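Beta-2-microglobulin (Danio rerio, PDB 4M9O) forms the light-chain component of the class I major histocompatibility complex, which presents peptide antigens to the immune system. Local coordinates at residues P7-Y12 with C82-M87; F72-G77 with F93-N98. All blocks are in the same frame, centred on the assembly; numbering follows the deposited sequence.

Leaving the N terminus, the chain first lays down strand 8-13, the edge of one four-stranded sheet, and contact 1 is completed only when strand 80-86 of the other sheet packs against it, closing a loop of about 70 residues. Contact 2 starts inside that loop, at residues 72-77, from the end of strand 63-72 into the following loop, and ends beyond it, at 93-98, so the two closures cross instead of nesting. Their centres lie about 17 Å apart, yet they touch directly: C82 O is 2.8 Å from F93 N, a probable hydrogen bond between adjacent strands, and V9 CG1 packs on F93 CD2. Contact 1 joins sheet to sheet; contact 2 ties the C-terminal segment to the loop before strand 80-86.

Contact 1 (P7-Y12 with C82-M87); sequences PKVHVY and CSVRHM
Between the two sheets of the immunoglobulin sandwich, edge strand 8-13, with P7 just ahead of it, faces strand 80-86; V11 with C82 and V9 with V84 meet as apolar pairs, and P7 packs on the imidazole of H86. The two directions differ by 175°, so the strands run antiparallel, but the paired CA atoms stand 6.8 to 8.2 Å apart and no hydrogen bond crosses: this is face packing between sheets, not strand pairing. V11 uses its CG2 methyl, which lies 3.6 Å from C82 CB, close to the disulfide that C82 SG forms with C27. Two residues earlier on the first strand, V9 and V84 reach toward each other tip to tip: the CG2 methyl of V84 meets both methyls of V9, 4.0 Å from V9 CG2 and 4.1 Å from V9 CG1. In V84, CG1 is anti to the backbone N (chi1 -177°), which leaves CG2 beside that N and turned to V9. At the far end the P7 ring lies obliquely to the imidazole of H86, with P7 CD 3.6 Å from H86 ND1. The other imidazole nitrogen, NE2, is hydrogen-bonded to P34 O, which helps to fix the ring's rotation beside the proline. F93 touches V9 and V11, extending the apolar layer. Alternate residues turned inward, beside a cystine bridging the sheets, are characteristic of immunoglobulin domains, of which this is a C1-set member.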
loop_
_atom_site.group_PDB
_atom_site.type_symbol
_atom_site.label_atom_id
_atom_site.label_comp_id
_atom_site.label_asym_id
_atom_site.label_seq_id
_atom_site.Cartn_x
_atom_site.Cartn_y
_atom_site.Cartn_z
ATOM N N PRO A 7 -1.491 -9.256 -8.326
ATOM C CA PRO A 7 -1.244 -7.842 -8.158
ATOM C C PRO A 7 0.230 -7.507 -8.149
ATOM O O PRO A 7 1.003 -8.252 -7.660
ATOM C CB PRO A 7 -1.876 -7.548 -6.813
ATOM C CG PRO A 7 -2.538 -8.742 -6.390
ATOM C CD PRO A 7 -1.985 -9.855 -7.099
ATOM N N LYS A 8 0.590 -6.387 -8.721
ATOM C CA LYS A 8 1.913 -5.828 -8.556
ATOM C C LYS A 8 1.753 -4.764 -7.493
ATOM O O LYS A 8 0.965 -3.907 -7.633
ATOM C CB LYS A 8 2.448 -5.209 -9.841
ATOM C CG LYS A 8 2.474 -6.109 -11.012
ATOM C CD LYS A 8 2.825 -5.410 -12.247
ATOM C CE LYS A 8 3.269 -6.343 -13.372
ATOM N NZ LYS A 8 3.594 -7.743 -13.022
ATOM N N VAL A 9 2.517 -4.865 -6.431
ATOM C CA VAL A 9 2.419 -3.995 -5.286
ATOM C C VAL A 9 3.707 -3.274 -4.959
ATOM O O VAL A 9 4.752 -3.861 -4.956
ATOM C CB VAL A 9 2.022 -4.779 -4.036
ATOM C CG1 VAL A 9 1.861 -3.914 -2.866
ATOM C CG2 VAL A 9 0.828 -5.604 -4.263
ATOM N N HIS A 10 3.578 -1.989 -4.700
ATOM C CA HIS A 10 4.648 -1.141 -4.269
ATOM C C HIS A 10 4.293 -0.319 -3.032
ATOM O O HIS A 10 3.290 0.295 -2.988
ATOM C CB HIS A 10 5.067 -0.226 -5.398
ATOM C CG HIS A 10 5.350 -0.929 -6.682
ATOM N ND1 HIS A 10 6.597 -1.369 -7.012
ATOM C CD2 HIS A 10 4.545 -1.295 -7.695
ATOM C CE1 HIS A 10 6.558 -1.967 -8.176
ATOM N NE2 HIS A 10 5.327 -1.917 -8.622
ATOM N N VAL A 11 5.153 -0.346 -2.038
ATOM C CA VAL A 11 5.065 0.508 -0.862
ATOM C C VAL A 11 6.198 1.540 -0.833
ATOM O O VAL A 11 7.322 1.201 -0.986
ATOM C CB VAL A 11 5.037 -0.281 0.416
ATOM C CG1 VAL A 11 4.554 0.533 1.533
ATOM C CG2 VAL A 11 4.226 -1.452 0.269
ATOM N N TYR A 12 5.854 2.797 -0.674
ATOM C CA TYR A 12 6.765 3.886 -0.780
ATOM C C TYR A 12 6.265 5.113 -0.065
ATOM O O TYR A 12 5.113 5.278 0.121
ATOM C CB TYR A 12 7.083 4.213 -2.253
ATOM C CG TYR A 12 5.904 4.433 -3.132
ATOM C CD1 TYR A 12 5.361 3.406 -3.836
ATOM C CD2 TYR A 12 5.328 5.668 -3.248
ATOM C CE1 TYR A 12 4.309 3.582 -4.621
ATOM C CE2 TYR A 12 4.233 5.860 -4.056
ATOM C CZ TYR A 12 3.719 4.800 -4.731
ATOM O OH TYR A 12 2.667 4.944 -5.537
ATOM N N CYS A 82 2.102 -2.833 4.137
ATOM C CA CYS A 82 0.898 -2.803 3.340
ATOM C C CYS A 82 0.434 -4.214 3.185
ATOM O O CYS A 82 1.175 -5.044 2.827
ATOM C CB CYS A 82 1.135 -2.183 1.971
ATOM S SG CYS A 82 -0.202 -2.181 0.869
ATOM N N SER A 83 -0.811 -4.460 3.482
ATOM C CA SER A 83 -1.373 -5.780 3.401
ATOM C C SER A 83 -2.360 -5.870 2.247
ATOM O O SER A 83 -3.257 -5.119 2.200
ATOM C CB SER A 83 -2.040 -6.102 4.706
ATOM O OG SER A 83 -2.459 -7.409 4.825
ATOM N N VAL A 84 -2.149 -6.794 1.329
ATOM C CA VAL A 84 -2.995 -6.966 0.156
ATOM C C VAL A 84 -3.652 -8.351 0.016
ATOM O O VAL A 84 -2.996 -9.334 -0.053
ATOM C CB VAL A 84 -2.217 -6.648 -1.125
ATOM C CG1 VAL A 84 -3.056 -6.744 -2.309
ATOM C CG2 VAL A 84 -1.547 -5.340 -1.056
ATOM N N ARG A 85 -4.966 -8.386 -0.045
ATOM C CA ARG A 85 -5.711 -9.590 -0.272
ATOM C C ARG A 85 -6.355 -9.637 -1.664
ATOM O O ARG A 85 -7.083 -8.777 -2.042
ATOM C CB ARG A 85 -6.746 -9.801 0.824
ATOM C CG ARG A 85 -7.559 -11.071 0.743
ATOM C CD ARG A 85 -7.993 -11.519 2.096
ATOM N NE ARG A 85 -8.628 -12.822 2.157
ATOM C CZ ARG A 85 -8.066 -13.945 2.574
ATOM N NH1 ARG A 85 -6.810 -13.995 2.932
ATOM N NH2 ARG A 85 -8.781 -15.042 2.600
ATOM N N HIS A 86 -5.989 -10.668 -2.389
ATOM C CA HIS A 86 -6.490 -10.985 -3.703
ATOM C C HIS A 86 -6.665 -12.488 -3.818
ATOM O O HIS A 86 -5.808 -13.205 -3.441
ATOM C CB HIS A 86 -5.459 -10.534 -4.709
ATOM C CG HIS A 86 -5.899 -10.608 -6.126
ATOM N ND1 HIS A 86 -5.247 -11.356 -7.053
ATOM C CD2 HIS A 86 -6.918 -10.022 -6.773
ATOM C CE1 HIS A 86 -5.831 -11.226 -8.214
ATOM N NE2 HIS A 86 -6.854 -10.425 -8.070
ATOM N N MET A 87 -7.778 -12.947 -4.361
ATOM C CA MET A 87 -8.019 -14.361 -4.597
ATOM C C MET A 87 -7.848 -15.216 -3.347
ATOM O O MET A 87 -7.302 -16.256 -3.402
ATOM C CB MET A 87 -7.094 -14.896 -5.686
ATOM C CG MET A 87 -7.319 -14.375 -7.079
ATOM S SD MET A 87 -8.886 -14.770 -7.610
ATOM C CE MET A 87 -8.553 -16.331 -8.304
#

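Contact 2 (F72-G77 with F93-N98); sequences FTPEKG and FSWEPN
F72 and W95 form a T-shaped (edge-to-face) pair at one end of the immunoglobulin sandwich, where the end of strand 63-72 meets the C-terminal segment. The ring planes are 84° apart, and the centroid of the F72 ring lies 5.2 Å from that of the indole's six-membered ring. It is the phenyl that gives the edge: W95 CZ3 and CH2 lie near the plane of the F72 ring, at its rim, while F72 CZ stands 3.9 Å above the indole plane, offset toward the rim of that ring. The touching edge is CE1 and CZ, with F72 CE1 3.7 Å from W95 CZ3. F72 carries CG between the backbone N and the carbonyl carbon (chi1 80°), a torsion that points the CE1-CZ edge of the ring at the indole face. With an alanine here, the indole would probably lose its edge-on partner and a gap would be likely to open beside Y80 and L25, which also touch F72. P74 approaches from another direction, its CB near the indole plane and 4.1 Å from W95 CZ3. On the face opposite F72, P97 CD sits over the centre of the ring system, 3.6 Å above the plane of W95.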
loop_
_atom_site.group_PDB
_atom_site.type_symbol
_atom_site.label_atom_id
_atom_site.label_comp_id
_atom_site.label_asym_id
_atom_site.label_seq_id
_atom_site.Cartn_x
_atom_site.Cartn_y
_atom_site.Cartn_z
ATOM N N PHE A 72 1.961 9.896 7.933
ATOM C CA PHE A 72 2.755 9.226 8.960
ATOM C C PHE A 72 4.029 9.959 9.329
ATOM O O PHE A 72 4.431 10.793 8.613
ATOM C CB PHE A 72 3.033 7.752 8.635
ATOM C CG PHE A 72 4.153 7.505 7.641
ATOM C CD1 PHE A 72 5.322 6.987 8.060
ATOM C CD2 PHE A 72 4.002 7.726 6.308
ATOM C CE1 PHE A 72 6.336 6.749 7.186
ATOM C CE2 PHE A 72 5.019 7.479 5.442
ATOM C CZ PHE A 72 6.171 6.983 5.884
ATOM N N THR A 73 4.625 9.624 10.454
ATOM C CA THR A 73 5.903 10.151 10.853
ATOM C C THR A 73 6.806 9.000 11.285
ATOM O O THR A 73 6.631 8.439 12.314
ATOM C CB THR A 73 5.733 11.159 11.994
ATOM O OG1 THR A 73 4.963 12.240 11.533
ATOM C CG2 THR A 73 7.046 11.684 12.473
ATOM N N PRO A 74 7.797 8.672 10.492
ATOM C CA PRO A 74 8.649 7.552 10.822
ATOM C C PRO A 74 9.513 7.768 12.065
ATOM O O PRO A 74 9.932 8.835 12.288
ATOM C CB PRO A 74 9.504 7.423 9.573
ATOM C CG PRO A 74 9.384 8.658 8.904
ATOM C CD PRO A 74 8.079 9.153 9.143
ATOM N N GLU A 75 9.704 6.745 12.866
ATOM C CA GLU A 75 10.559 6.775 14.015
ATOM C C GLU A 75 11.293 5.454 14.087
ATOM O O GLU A 75 10.863 4.467 13.553
ATOM C CB GLU A 75 9.817 7.056 15.321
ATOM C CG GLU A 75 8.706 8.115 15.310
ATOM C CD GLU A 75 9.171 9.544 15.396
ATOM O OE1 GLU A 75 10.355 9.812 15.448
ATOM O OE2 GLU A 75 8.325 10.432 15.423
ATOM N N LYS A 76 12.414 5.467 14.785
ATOM C CA LYS A 76 13.268 4.314 14.906
ATOM C C LYS A 76 12.607 3.130 15.586
ATOM O O LYS A 76 11.954 3.249 16.576
ATOM C CB LYS A 76 14.551 4.682 15.621
ATOM C CG LYS A 76 15.461 5.502 14.842
ATOM C CD LYS A 76 16.484 6.140 15.707
ATOM C CE LYS A 76 17.471 6.842 14.866
ATOM N NZ LYS A 76 18.490 7.497 15.627
ATOM N N GLY A 77 12.770 1.988 14.947
ATOM C CA GLY A 77 12.194 0.731 15.331
ATOM C C GLY A 77 10.771 0.490 14.861
ATOM O O GLY A 77 10.302 -0.586 14.991
ATOM N N PHE A 93 3.646 -6.381 2.467
ATOM C CA PHE A 93 4.764 -5.707 1.840
ATOM C C PHE A 93 5.300 -4.612 2.749
ATOM O O PHE A 93 4.625 -3.712 3.094
ATOM C CB PHE A 93 4.367 -5.177 0.467
ATOM C CG PHE A 93 3.838 -6.226 -0.450
ATOM C CD1 PHE A 93 4.633 -6.783 -1.407
ATOM C CD2 PHE A 93 2.572 -6.701 -0.324
ATOM C CE1 PHE A 93 4.170 -7.734 -2.222
ATOM C CE2 PHE A 93 2.122 -7.651 -1.151
ATOM C CZ PHE A 93 2.934 -8.174 -2.093
ATOM N N SER A 94 6.539 -4.752 3.146
ATOM C CA SER A 94 7.182 -3.819 4.054
ATOM C C SER A 94 7.732 -2.550 3.410
ATOM O O SER A 94 8.239 -2.601 2.368
ATOM C CB SER A 94 8.292 -4.520 4.821
ATOM O OG SER A 94 7.802 -5.524 5.657
ATOM N N TRP A 95 7.622 -1.426 4.067
ATOM C CA TRP A 95 8.290 -0.223 3.638
ATOM C C TRP A 95 9.722 -0.331 4.151
ATOM O O TRP A 95 9.941 -0.442 5.307
ATOM C CB TRP A 95 7.621 1.025 4.175
ATOM C CG TRP A 95 8.298 2.305 3.797
ATOM C CD1 TRP A 95 8.587 2.723 2.567
ATOM C CD2 TRP A 95 8.751 3.316 4.672
ATOM N NE1 TRP A 95 9.182 3.912 2.599
ATOM C CE2 TRP A 95 9.307 4.309 3.889
ATOM C CE3 TRP A 95 8.750 3.477 6.056
ATOM C CZ2 TRP A 95 9.854 5.449 4.430
ATOM C CZ3 TRP A 95 9.283 4.601 6.573
ATOM C CH2 TRP A 95 9.826 5.577 5.763
ATOM N N GLU A 96 10.651 -0.291 3.222
ATOM C CA GLU A 96 12.053 -0.522 3.447
ATOM C C GLU A 96 12.865 0.663 2.952
ATOM O O GLU A 96 13.380 0.615 1.877
ATOM C CB GLU A 96 12.500 -1.753 2.652
ATOM C CG GLU A 96 12.047 -3.099 3.184
ATOM C CD GLU A 96 12.387 -4.302 2.283
ATOM O OE1 GLU A 96 12.967 -4.124 1.202
ATOM O OE2 GLU A 96 12.070 -5.448 2.661
ATOM N N PRO A 97 12.950 1.736 3.719
ATOM C CA PRO A 97 13.794 2.840 3.312
ATOM C C PRO A 97 15.192 2.528 3.771
ATOM O O PRO A 97 15.414 1.547 4.421
ATOM C CB PRO A 97 13.245 3.984 4.120
ATOM C CG PRO A 97 12.815 3.363 5.307
ATOM C CD PRO A 97 12.201 2.105 4.916
ATOM N N ASN A 98 16.107 3.379 3.452
ATOM C CA ASN A 98 17.384 3.276 4.070
ATOM C C ASN A 98 17.597 4.619 4.673
ATOM O O ASN A 98 17.878 5.575 4.005
ATOM C CB ASN A 98 18.467 2.922 3.096
ATOM C CG ASN A 98 19.687 2.391 3.785
ATOM O OD1 ASN A 98 20.316 3.097 4.547
ATOM N ND2 ASN A 98 20.011 1.134 3.548
#